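PDB 3KNW: putative transcriptional regulator (TetR/AcrR family), which probably binds DNA through an N-terminal helix-turn-helix domain and regulates transcription, as other TetR-family proteins do. Local coordinates for residues W81-L91 / L146-Q157; V136-I147 / P162-Y170. All coordinates share one frame; numbering follows the deposited sequence.

Contact 1 of 2, residues W81-L91 / L146-Q157; sequences WTTETSARDKL and LIRIGQQEGSIQ
Leu146 and Ala87 interlock in an apolar helix-helix contact, bordered on one side by polar groups, where the start of helix 87-100 lies against the C-terminal end of helix 126-153. The short helical segments approach to 8.8 Å with 146° between their directions, so the packing is roughly antiparallel. Two reciprocal knobs-into-holes define it: Ala87 sits among Leu146, Ile149, Gly150 and Glu153, and Leu146 among Trp81, Ala87, Lys90 and Leu91. Ala87 and Gly150 are the nearest backbone pair, CA to CA 4.6 Å.

Leu146 extends CG away from its backbone N (chi1 -163°), and with chi2 at 58° its CD2 and CD1 reach different partners. CD2 stands over the six-membered ring of Trp81, 3.4 Å from its centroid, a CH-pi contact; CD1 turns to Lys90 CD, 4.0 Å away. The indole has a second tie, a weak bond from Trp81 NE1 to Lys90 O. Beside it, Leu91 CD2 meets Ile147 CG1 at 3.7 Å.

Toward the loop after helix 126-153 the contact turns polar. Arg88 reaches out as an extended chain, its CD 3.3 Å from Ser155 O, which lies in the guanidinium plane at its edge; NH1 forms a salt bridge with Asp201. Ser155 OG donates to Glu153 OE1 at 2.9 Å, met nearly along the C-O axis, which ties Ser155 back to Glu153, two residues earlier. The contact joins the helix that follows the long helix 58-81 to the end of helix 126-153, as expected within the all-helical C-terminal domain of TetR-family regulators.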
loop_
_atom_site.group_PDB
_atom_site.type_symbol
_atom_site.label_atom_id
_atom_site.label_comp_id
_atom_site.label_asym_id
_atom_site.label_seq_id
_atom_site.Cartn_x
_atom_site.Cartn_y
_atom_site.Cartn_z
ATOM N N TRP A 81 -17.765 15.410 -9.080
ATOM C CA TRP A 81 -18.135 16.267 -7.935
ATOM C C TRP A 81 -18.832 17.607 -8.238
ATOM O O TRP A 81 -19.172 18.356 -7.311
ATOM C CB TRP A 81 -16.906 16.528 -7.070
ATOM C CG TRP A 81 -16.409 15.315 -6.353
ATOM C CD1 TRP A 81 -17.034 14.087 -6.233
ATOM C CD2 TRP A 81 -15.201 15.220 -5.589
ATOM N NE1 TRP A 81 -16.267 13.245 -5.452
ATOM C CE2 TRP A 81 -15.141 13.917 -5.051
ATOM C CE3 TRP A 81 -14.159 16.114 -5.309
ATOM C CZ2 TRP A 81 -14.076 13.492 -4.262
ATOM C CZ3 TRP A 81 -13.116 15.693 -4.523
ATOM C CH2 TRP A 81 -13.072 14.391 -4.017
ATOM N N THR A 82 -19.059 17.921 -9.505
ATOM C CA THR A 82 -19.893 19.084 -9.815
ATOM C C THR A 82 -21.238 18.598 -10.403
ATOM O O THR A 82 -21.561 18.790 -11.577
ATOM C CB THR A 82 -19.147 20.155 -10.659
ATOM O OG1 THR A 82 -18.587 19.562 -11.840
ATOM C CG2 THR A 82 -18.031 20.808 -9.809
ATOM N N THR A 83 -21.963 17.889 -9.540
ATOM C CA THR A 83 -23.377 17.629 -9.693
ATOM C C THR A 83 -24.035 18.338 -8.511
ATOM O O THR A 83 -23.352 18.983 -7.709
ATOM C CB THR A 83 -23.711 16.115 -9.694
ATOM O OG1 THR A 83 -22.655 15.398 -10.337
ATOM C CG2 THR A 83 -25.063 15.847 -10.442
ATOM N N GLU A 84 -25.356 18.260 -8.415
ATOM C CA GLU A 84 -26.041 18.972 -7.358
ATOM C C GLU A 84 -26.558 17.945 -6.371
ATOM O O GLU A 84 -27.756 17.863 -6.110
ATOM C CB GLU A 84 -27.143 19.895 -7.920
ATOM C CG GLU A 84 -27.588 21.012 -6.927
ATOM C CD GLU A 84 -26.661 22.271 -6.871
ATOM O OE1 GLU A 84 -25.649 22.346 -7.609
ATOM O OE2 GLU A 84 -26.973 23.209 -6.080
ATOM N N THR A 85 -25.623 17.158 -5.842
ATOM C CA THR A 85 -25.881 16.216 -4.754
ATOM C C THR A 85 -25.117 16.642 -3.502
ATOM O O THR A 85 -24.431 17.668 -3.495
ATOM C CB THR A 85 -25.448 14.751 -5.120
ATOM O OG1 THR A 85 -24.031 14.717 -5.406
ATOM C CG2 THR A 85 -26.291 14.172 -6.324
ATOM N N SER A 86 -25.308 15.864 -2.439
ATOM C CA SER A 86 -24.588 15.962 -1.184
ATOM C C SER A 86 -23.063 15.947 -1.315
ATOM O O SER A 86 -22.528 15.407 -2.265
ATOM C CB SER A 86 -24.923 14.742 -0.329
ATOM O OG SER A 86 -25.832 15.073 0.656
ATOM N N ALA A 87 -22.387 16.518 -0.312
ATOM C CA ALA A 87 -20.963 16.301 -0.126
ATOM C C ALA A 87 -20.778 14.804 0.158
ATOM O O ALA A 87 -19.892 14.165 -0.409
ATOM C CB ALA A 87 -20.399 17.184 1.049
ATOM N N ARG A 88 -21.635 14.257 1.013
ATOM C CA ARG A 88 -21.529 12.879 1.407
ATOM C C ARG A 88 -21.619 11.909 0.235
ATOM O O ARG A 88 -20.768 11.000 0.081
ATOM C CB ARG A 88 -22.606 12.550 2.396
ATOM C CG ARG A 88 -22.728 11.070 2.609
ATOM C CD ARG A 88 -23.443 10.830 3.892
ATOM N NE ARG A 88 -23.459 9.422 4.218
ATOM C CZ ARG A 88 -23.471 8.949 5.456
ATOM N NH1 ARG A 88 -23.470 9.780 6.493
ATOM N NH2 ARG A 88 -23.473 7.637 5.657
ATOM N N ASP A 89 -22.635 12.098 -0.588
ATOM C CA ASP A 89 -22.830 11.252 -1.738
ATOM C C ASP A 89 -21.732 11.504 -2.725
ATOM O O ASP A 89 -21.345 10.592 -3.438
ATOM C CB ASP A 89 -24.257 11.433 -2.365
ATOM C CG ASP A 89 -25.377 10.887 -1.448
ATOM O OD1 ASP A 89 -25.091 10.467 -0.288
ATOM O OD2 ASP A 89 -26.546 10.893 -1.856
ATOM N N LYS A 90 -21.209 12.714 -2.802
ATOM C CA LYS A 90 -20.114 12.924 -3.750
ATOM C C LYS A 90 -18.894 12.083 -3.365
ATOM O O LYS A 90 -18.155 11.573 -4.230
ATOM C CB LYS A 90 -19.725 14.393 -3.798
ATOM C CG LYS A 90 -20.526 15.246 -4.811
ATOM C CD LYS A 90 -20.073 16.675 -4.742
ATOM C CE LYS A 90 -21.229 17.691 -5.006
ATOM N NZ LYS A 90 -20.943 18.985 -4.333
ATOM N N LEU A 91 -18.704 11.952 -2.046
ATOM C CA LEU A 91 -17.552 11.291 -1.458
ATOM C C LEU A 91 -17.744 9.776 -1.538
ATOM O O LEU A 91 -16.795 9.033 -1.754
ATOM C CB LEU A 91 -17.370 11.734 0.006
ATOM C CG LEU A 91 -16.178 11.093 0.724
ATOM C CD1 LEU A 91 -14.956 11.145 -0.095
ATOM C CD2 LEU A 91 -15.924 11.766 1.990
ATOM N N LEU A 146 -14.240 18.623 0.854
ATOM C CA LEU A 146 -15.529 17.982 0.658
ATOM C C LEU A 146 -16.087 17.461 2.005
ATOM O O LEU A 146 -17.250 17.614 2.303
ATOM C CB LEU A 146 -15.340 16.901 -0.409
ATOM C CG LEU A 146 -16.509 16.293 -1.122
ATOM C CD1 LEU A 146 -17.372 17.365 -1.873
ATOM C CD2 LEU A 146 -16.010 15.218 -2.013
ATOM N N ILE A 147 -15.261 16.924 2.887
ATOM C CA ILE A 147 -15.816 16.521 4.179
ATOM C C ILE A 147 -16.340 17.756 4.932
ATOM O O ILE A 147 -17.301 17.680 5.728
ATOM C CB ILE A 147 -14.822 15.701 4.987
ATOM C CG1 ILE A 147 -14.588 14.351 4.288
ATOM C CG2 ILE A 147 -15.325 15.438 6.402
ATOM C CD1 ILE A 147 -13.314 13.619 4.715
ATOM N N ARG A 148 -15.697 18.914 4.715
ATOM C CA ARG A 148 -16.048 20.086 5.508
ATOM C C ARG A 148 -17.377 20.642 4.962
ATOM O O ARG A 148 -18.315 20.820 5.729
ATOM C CB ARG A 148 -14.914 21.108 5.588
ATOM C CG ARG A 148 -15.309 22.518 5.243
ATOM C CD ARG A 148 -14.813 23.520 6.194
ATOM N NE ARG A 148 -13.440 23.906 5.908
ATOM C CZ ARG A 148 -12.907 25.094 6.247
ATOM N NH1 ARG A 148 -13.637 26.012 6.865
ATOM N NH2 ARG A 148 -11.633 25.365 5.971
ATOM N N ILE A 149 -17.468 20.838 3.645
ATOM C CA ILE A 149 -18.739 21.138 3.007
ATOM C C ILE A 149 -19.834 20.189 3.512
ATOM O O ILE A 149 -20.904 20.636 3.855
ATOM C CB ILE A 149 -18.663 21.155 1.468
ATOM C CG1 ILE A 149 -17.793 22.322 0.960
ATOM C CG2 ILE A 149 -20.043 21.355 0.867
ATOM C CD1 ILE A 149 -17.241 22.120 -0.488
ATOM N N GLY A 150 -19.581 18.912 3.650
ATOM C CA GLY A 150 -20.625 18.004 4.116
ATOM C C GLY A 150 -21.032 18.180 5.566
ATOM O O GLY A 150 -22.157 17.898 5.966
ATOM N N GLN A 151 -20.101 18.611 6.375
ATOM C CA GLN A 151 -20.402 18.837 7.760
ATOM C C GLN A 151 -21.172 20.155 7.920
ATOM O O GLN A 151 -22.025 20.248 8.792
ATOM C CB GLN A 151 -19.100 18.839 8.580
ATOM C CG GLN A 151 -18.553 17.421 8.843
ATOM C CD GLN A 151 -17.180 17.420 9.467
ATOM O OE1 GLN A 151 -16.919 16.740 10.470
ATOM N NE2 GLN A 151 -16.286 18.163 8.873
ATOM N N GLN A 152 -20.857 21.158 7.092
ATOM C CA GLN A 152 -21.588 22.435 7.094
ATOM C C GLN A 152 -23.078 22.158 6.841
ATOM O O GLN A 152 -23.898 22.669 7.576
ATOM C CB GLN A 152 -21.133 23.395 5.976
ATOM C CG GLN A 152 -19.824 24.150 6.129
ATOM C CD GLN A 152 -19.362 24.794 4.776
ATOM O OE1 GLN A 152 -20.210 25.140 3.889
ATOM N NE2 GLN A 152 -18.016 24.940 4.613
ATOM N N GLU A 153 -23.399 21.354 5.809
ATOM C CA GLU A 153 -24.806 21.065 5.425
ATOM C C GLU A 153 -25.487 20.046 6.311
ATOM O O GLU A 153 -26.674 19.877 6.218
ATOM C CB GLU A 153 -24.936 20.411 4.057
ATOM C CG GLU A 153 -24.167 20.924 2.897
ATOM C CD GLU A 153 -23.886 19.771 1.899
ATOM O OE1 GLU A 153 -23.791 18.573 2.334
ATOM O OE2 GLU A 153 -23.757 20.071 0.676
ATOM N N GLY A 154 -24.764 19.292 7.103
ATOM C CA GLY A 154 -25.425 18.266 7.899
ATOM C C GLY A 154 -25.544 16.923 7.201
ATOM O O GLY A 154 -26.170 15.994 7.708
ATOM N N SER A 155 -24.950 16.764 6.036
ATOM C CA SER A 155 -24.958 15.418 5.409
ATOM C C SER A 155 -23.904 14.480 6.048
ATOM O O SER A 155 -24.050 13.263 5.976
ATOM C CB SER A 155 -24.826 15.498 3.875
ATOM O OG SER A 155 -23.527 15.893 3.472
ATOM N N ILE A 156 -22.870 15.035 6.693
ATOM C CA ILE A 156 -21.844 14.225 7.406
ATOM C C ILE A 156 -21.902 14.544 8.881
ATOM O O ILE A 156 -21.568 15.610 9.275
ATOM C CB ILE A 156 -20.453 14.423 6.840
ATOM C CG1 ILE A 156 -20.409 13.862 5.405
ATOM C CG2 ILE A 156 -19.473 13.703 7.697
ATOM C CD1 ILE A 156 -19.254 14.297 4.547
ATOM N N GLN A 157 -22.381 13.628 9.698
ATOM C CA GLN A 157 -22.685 13.954 11.072
ATOM C C GLN A 157 -21.486 13.823 11.982
ATOM O O GLN A 157 -21.528 14.234 13.151
ATOM C CB GLN A 157 -23.817 13.065 11.582
ATOM C CG GLN A 157 -25.180 13.294 10.845
ATOM C CD GLN A 157 -25.248 12.577 9.481
ATOM O OE1 GLN A 157 -24.457 11.650 9.186
ATOM N NE2 GLN A 157 -26.191 13.004 8.645
#

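Contact 2 of 2, residues V136-I147 / P162-Y170; sequences VKRLIARMADLI and PDVLAQVIY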
loop_
_atom_site.group_PDB
_atom_site.type_symbol
_atom_site.label_atom_id
_atom_site.label_comp_id
_atom_site.label_asym_id
_atom_site.label_seq_id
_atom_site.Cartn_x
_atom_site.Cartn_y
_atom_site.Cartn_z
ATOM N N VAL A 136 -0.716 13.478 -4.163
ATOM C CA VAL A 136 -1.430 12.774 -3.122
ATOM C C VAL A 136 -1.841 13.778 -2.070
ATOM O O VAL A 136 -2.960 13.705 -1.566
ATOM C CB VAL A 136 -0.594 11.650 -2.489
ATOM C CG1 VAL A 136 -1.278 11.129 -1.316
ATOM C CG2 VAL A 136 -0.372 10.563 -3.465
ATOM N N LYS A 137 -0.959 14.703 -1.730
ATOM C CA LYS A 137 -1.344 15.763 -0.760
ATOM C C LYS A 137 -2.549 16.599 -1.245
ATOM O O LYS A 137 -3.399 16.985 -0.473
ATOM C CB LYS A 137 -0.187 16.714 -0.474
ATOM C CG LYS A 137 0.996 16.144 0.262
ATOM C CD LYS A 137 0.731 15.868 1.727
ATOM C CE LYS A 137 2.031 16.101 2.579
ATOM N NZ LYS A 137 3.340 15.664 1.872
ATOM N N ARG A 138 -2.623 16.868 -2.533
ATOM C CA ARG A 138 -3.763 17.593 -3.037
ATOM C C ARG A 138 -5.094 16.821 -2.966
ATOM O O ARG A 138 -6.138 17.406 -2.642
ATOM C CB ARG A 138 -3.501 18.042 -4.453
ATOM C CG ARG A 138 -2.802 19.380 -4.524
ATOM C CD ARG A 138 -2.976 19.927 -5.916
ATOM N NE ARG A 138 -2.135 19.280 -6.921
ATOM C CZ ARG A 138 -2.453 19.189 -8.225
ATOM N NH1 ARG A 138 -1.605 18.614 -9.079
ATOM N NH2 ARG A 138 -3.633 19.643 -8.691
ATOM N N LEU A 139 -5.045 15.526 -3.275
ATOM C CA LEU A 139 -6.201 14.680 -3.201
ATOM C C LEU A 139 -6.708 14.603 -1.785
ATOM O O LEU A 139 -7.872 14.823 -1.528
ATOM C CB LEU A 139 -5.890 13.324 -3.779
ATOM C CG LEU A 139 -7.038 12.335 -3.709
ATOM C CD1 LEU A 139 -8.225 12.815 -4.518
ATOM C CD2 LEU A 139 -6.571 10.967 -4.151
ATOM N N ILE A 140 -5.856 14.421 -0.819
ATOM C CA ILE A 140 -6.359 14.344 0.560
ATOM C C ILE A 140 -7.060 15.678 0.915
ATOM O O ILE A 140 -8.068 15.701 1.591
ATOM C CB ILE A 140 -5.220 13.991 1.539
ATOM C CG1 ILE A 140 -4.751 12.533 1.277
ATOM C CG2 ILE A 140 -5.651 14.165 2.961
ATOM C CD1 ILE A 140 -3.475 12.101 2.124
ATOM N N ALA A 141 -6.531 16.775 0.413
ATOM C CA ALA A 141 -7.028 18.101 0.725
ATOM C C ALA A 141 -8.375 18.383 0.022
ATOM O O ALA A 141 -9.251 18.956 0.616
ATOM C CB ALA A 141 -5.943 19.193 0.364
ATOM N N ARG A 142 -8.547 17.955 -1.226
ATOM C CA ARG A 142 -9.888 17.942 -1.849
ATOM C C ARG A 142 -10.862 17.086 -1.023
ATOM O O ARG A 142 -11.939 17.520 -0.745
ATOM C CB ARG A 142 -9.862 17.377 -3.275
ATOM C CG ARG A 142 -9.087 18.149 -4.306
ATOM C CD ARG A 142 -9.804 19.367 -4.729
ATOM N NE ARG A 142 -10.947 19.159 -5.641
ATOM C CZ ARG A 142 -10.850 18.832 -6.937
ATOM N NH1 ARG A 142 -11.951 18.706 -7.666
ATOM N NH2 ARG A 142 -9.664 18.610 -7.496
HETATM N N MSE A 143 -10.502 15.872 -0.624
HETATM C CA MSE A 143 -11.408 15.120 0.257
HETATM C C MSE A 143 -11.738 15.940 1.504
HETATM O O MSE A 143 -12.853 15.896 2.009
HETATM C CB MSE A 143 -10.865 13.757 0.667
HETATM C CG MSE A 143 -10.755 12.771 -0.494
HETATM SE SE MSE A 143 -9.901 11.097 0.041
HETATM C CE MSE A 143 -8.591 11.229 -1.262
ATOM N N ALA A 144 -10.736 16.645 2.002
ATOM C CA ALA A 144 -10.883 17.447 3.212
ATOM C C ALA A 144 -11.920 18.523 2.969
ATOM O O ALA A 144 -12.820 18.652 3.752
ATOM C CB ALA A 144 -9.530 18.061 3.638
ATOM N N ASP A 145 -11.758 19.282 1.876
ATOM C CA ASP A 145 -12.659 20.369 1.490
ATOM C C ASP A 145 -14.101 19.805 1.450
ATOM O O ASP A 145 -15.039 20.392 2.010
ATOM C CB ASP A 145 -12.270 20.946 0.106
ATOM C CG ASP A 145 -10.887 21.682 0.114
ATOM O OD1 ASP A 145 -10.479 22.153 1.221
ATOM O OD2 ASP A 145 -10.199 21.805 -0.955
ATOM N N LEU A 146 -14.240 18.623 0.854
ATOM C CA LEU A 146 -15.529 17.982 0.658
ATOM C C LEU A 146 -16.087 17.461 2.005
ATOM O O LEU A 146 -17.250 17.614 2.303
ATOM C CB LEU A 146 -15.340 16.901 -0.409
ATOM C CG LEU A 146 -16.509 16.293 -1.122
ATOM C CD1 LEU A 146 -17.372 17.365 -1.873
ATOM C CD2 LEU A 146 -16.010 15.218 -2.013
ATOM N N ILE A 147 -15.261 16.924 2.887
ATOM C CA ILE A 147 -15.816 16.521 4.179
ATOM C C ILE A 147 -16.340 17.756 4.932
ATOM O O ILE A 147 -17.301 17.680 5.728
ATOM C CB ILE A 147 -14.822 15.701 4.987
ATOM C CG1 ILE A 147 -14.588 14.351 4.288
ATOM C CG2 ILE A 147 -15.325 15.438 6.402
ATOM C CD1 ILE A 147 -13.314 13.619 4.715
ATOM N N PRO A 162 -12.109 17.532 9.516
ATOM C CA PRO A 162 -11.904 17.111 8.160
ATOM C C PRO A 162 -10.553 16.687 7.758
ATOM O O PRO A 162 -10.424 15.822 6.881
ATOM C CB PRO A 162 -12.261 18.350 7.346
ATOM C CG PRO A 162 -13.088 19.110 8.144
ATOM C CD PRO A 162 -12.957 18.723 9.569
ATOM N N ASP A 163 -9.530 17.293 8.323
ATOM C CA ASP A 163 -8.185 17.026 7.884
ATOM C C ASP A 163 -7.731 15.655 8.419
ATOM O O ASP A 163 -6.886 14.989 7.796
ATOM C CB ASP A 163 -7.285 18.199 8.272
ATOM C CG ASP A 163 -7.800 19.530 7.679
ATOM O OD1 ASP A 163 -7.226 19.888 6.589
ATOM O OD2 ASP A 163 -8.854 20.140 8.246
ATOM N N VAL A 164 -8.286 15.232 9.562
ATOM C CA VAL A 164 -8.044 13.901 10.118
ATOM C C VAL A 164 -8.858 12.891 9.331
ATOM O O VAL A 164 -8.380 11.839 8.926
ATOM C CB VAL A 164 -8.350 13.873 11.670
ATOM C CG1 VAL A 164 -8.300 12.475 12.257
ATOM C CG2 VAL A 164 -7.364 14.750 12.397
ATOM N N LEU A 165 -10.101 13.200 9.025
ATOM C CA LEU A 165 -10.946 12.131 8.495
ATOM C C LEU A 165 -10.490 11.806 7.067
ATOM O O LEU A 165 -10.476 10.665 6.666
ATOM C CB LEU A 165 -12.397 12.515 8.598
ATOM C CG LEU A 165 -13.450 11.484 8.275
ATOM C CD1 LEU A 165 -13.316 10.213 9.098
ATOM C CD2 LEU A 165 -14.822 12.127 8.516
ATOM N N ALA A 166 -10.100 12.801 6.301
ATOM C CA ALA A 166 -9.689 12.544 4.953
ATOM C C ALA A 166 -8.469 11.643 4.928
ATOM O O ALA A 166 -8.321 10.854 4.025
ATOM C CB ALA A 166 -9.400 13.813 4.262
ATOM N N GLN A 167 -7.600 11.738 5.940
ATOM C CA GLN A 167 -6.409 10.880 6.012
ATOM C C GLN A 167 -6.785 9.448 6.401
ATOM O O GLN A 167 -6.269 8.475 5.827
ATOM C CB GLN A 167 -5.410 11.388 7.063
ATOM C CG GLN A 167 -4.557 12.603 6.638
ATOM C CD GLN A 167 -3.683 13.106 7.781
ATOM O OE1 GLN A 167 -2.589 12.533 8.082
ATOM N NE2 GLN A 167 -4.141 14.157 8.430
ATOM N N VAL A 168 -7.635 9.344 7.412
ATOM C CA VAL A 168 -8.092 8.098 7.807
ATOM C C VAL A 168 -8.721 7.368 6.630
ATOM O O VAL A 168 -8.360 6.227 6.296
ATOM C CB VAL A 168 -9.154 8.233 8.853
ATOM C CG1 VAL A 168 -9.818 6.839 8.997
ATOM C CG2 VAL A 168 -8.531 8.740 10.126
ATOM N N ILE A 169 -9.661 8.033 5.989
ATOM C CA ILE A 169 -10.340 7.404 4.873
ATOM C C ILE A 169 -9.331 7.044 3.766
ATOM O O ILE A 169 -9.263 5.860 3.307
ATOM C CB ILE A 169 -11.447 8.286 4.335
ATOM C CG1 ILE A 169 -12.585 8.345 5.316
ATOM C CG2 ILE A 169 -11.957 7.778 3.017
ATOM C CD1 ILE A 169 -13.601 9.393 4.932
ATOM N N TYR A 170 -8.490 8.004 3.396
ATOM C CA TYR A 170 -7.567 7.716 2.321
ATOM C C TYR A 170 -6.535 6.611 2.690
ATOM O O TYR A 170 -6.197 5.773 1.870
ATOM C CB TYR A 170 -6.899 8.980 1.815
ATOM C CG TYR A 170 -6.098 8.758 0.568
ATOM C CD1 TYR A 170 -6.686 8.786 -0.677
ATOM C CD2 TYR A 170 -4.746 8.553 0.625
ATOM C CE1 TYR A 170 -5.929 8.614 -1.850
ATOM C CE2 TYR A 170 -3.992 8.378 -0.550
ATOM C CZ TYR A 170 -4.592 8.441 -1.771
ATOM O OH TYR A 170 -3.846 8.252 -2.911
#
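Tyr170 drops into a hole formed by Val136, Leu139, Ile140 and Met143, one of three knobs-into-holes that join helices 126-153 and 162-183 in the TetR-like C-terminal domain. The segment axes come within 8.2 Å and cross at 125°, and no hydrogen bond links the two segments, so apolar side chains carry the contact.

The tyrosine can be followed outward. Its CG is anti to the backbone N (chi1 -171°), which lays the ring across helix 126-153. CB lies 4.1 Å from SE of Met143, a selenomethionine; the selenium approaches the ring obliquely, in a Met-aromatic contact. At the next step along the ring, CD2 meets Ile140 CG1 at 4.0 Å, while CD1 lies 4.0 Å from Met143 SE. Farther out, CE1 comes against Leu139 CD2 and CE2 lies 3.9 Å from Val136 CG1. The hydroxyl at the tip is still beside aliphatic carbon, with both Leu139 CD2 and Val136 CG1 near OH. Ile114 of helix 111-119 also touches Tyr170 and Val136.

One turn back, Ala166 fits among Ile140, Met143, Ala144 and Ile147, its CB 3.5 Å from Ile140 O. The third knob, Ile147, points CD1 at the Ala166 backbone and CG2 at Leu165 CD2. At the start of helix 162-183, Pro162 CB rests on Ala144 O at 3.6 Å. The second subunit touches this region too, where its Tyr183 makes a cation-pi contact with Lys137. Gln167, which also packs on Gln191 of the second subunit, donates from NE2 to Asp163 O at 2.9 Å, nearly straight (166°) but from above the carbonyl plane.

Both contacts use helix 126-153 and share Leu146 and Ile147; both residues meet Leu91, but only Ile147 also packs on helix 162-183, so helix 87-100 and helix 162-183 pack on adjoining sides of one helix. The centres of the two contacts are 13 Å apart. Contact 2 is the more buried, lies nearer the chain's centre (14 Å against 21 Å, centre to centre) and is almost wholly apolar; the second subunit comes within reach of several of its residues. Contact 1 is partly buried, touches no other chain, and adds a polar border at the helix end. Pro162 CG joins them, packing on Arg148 CB of segment 146-157.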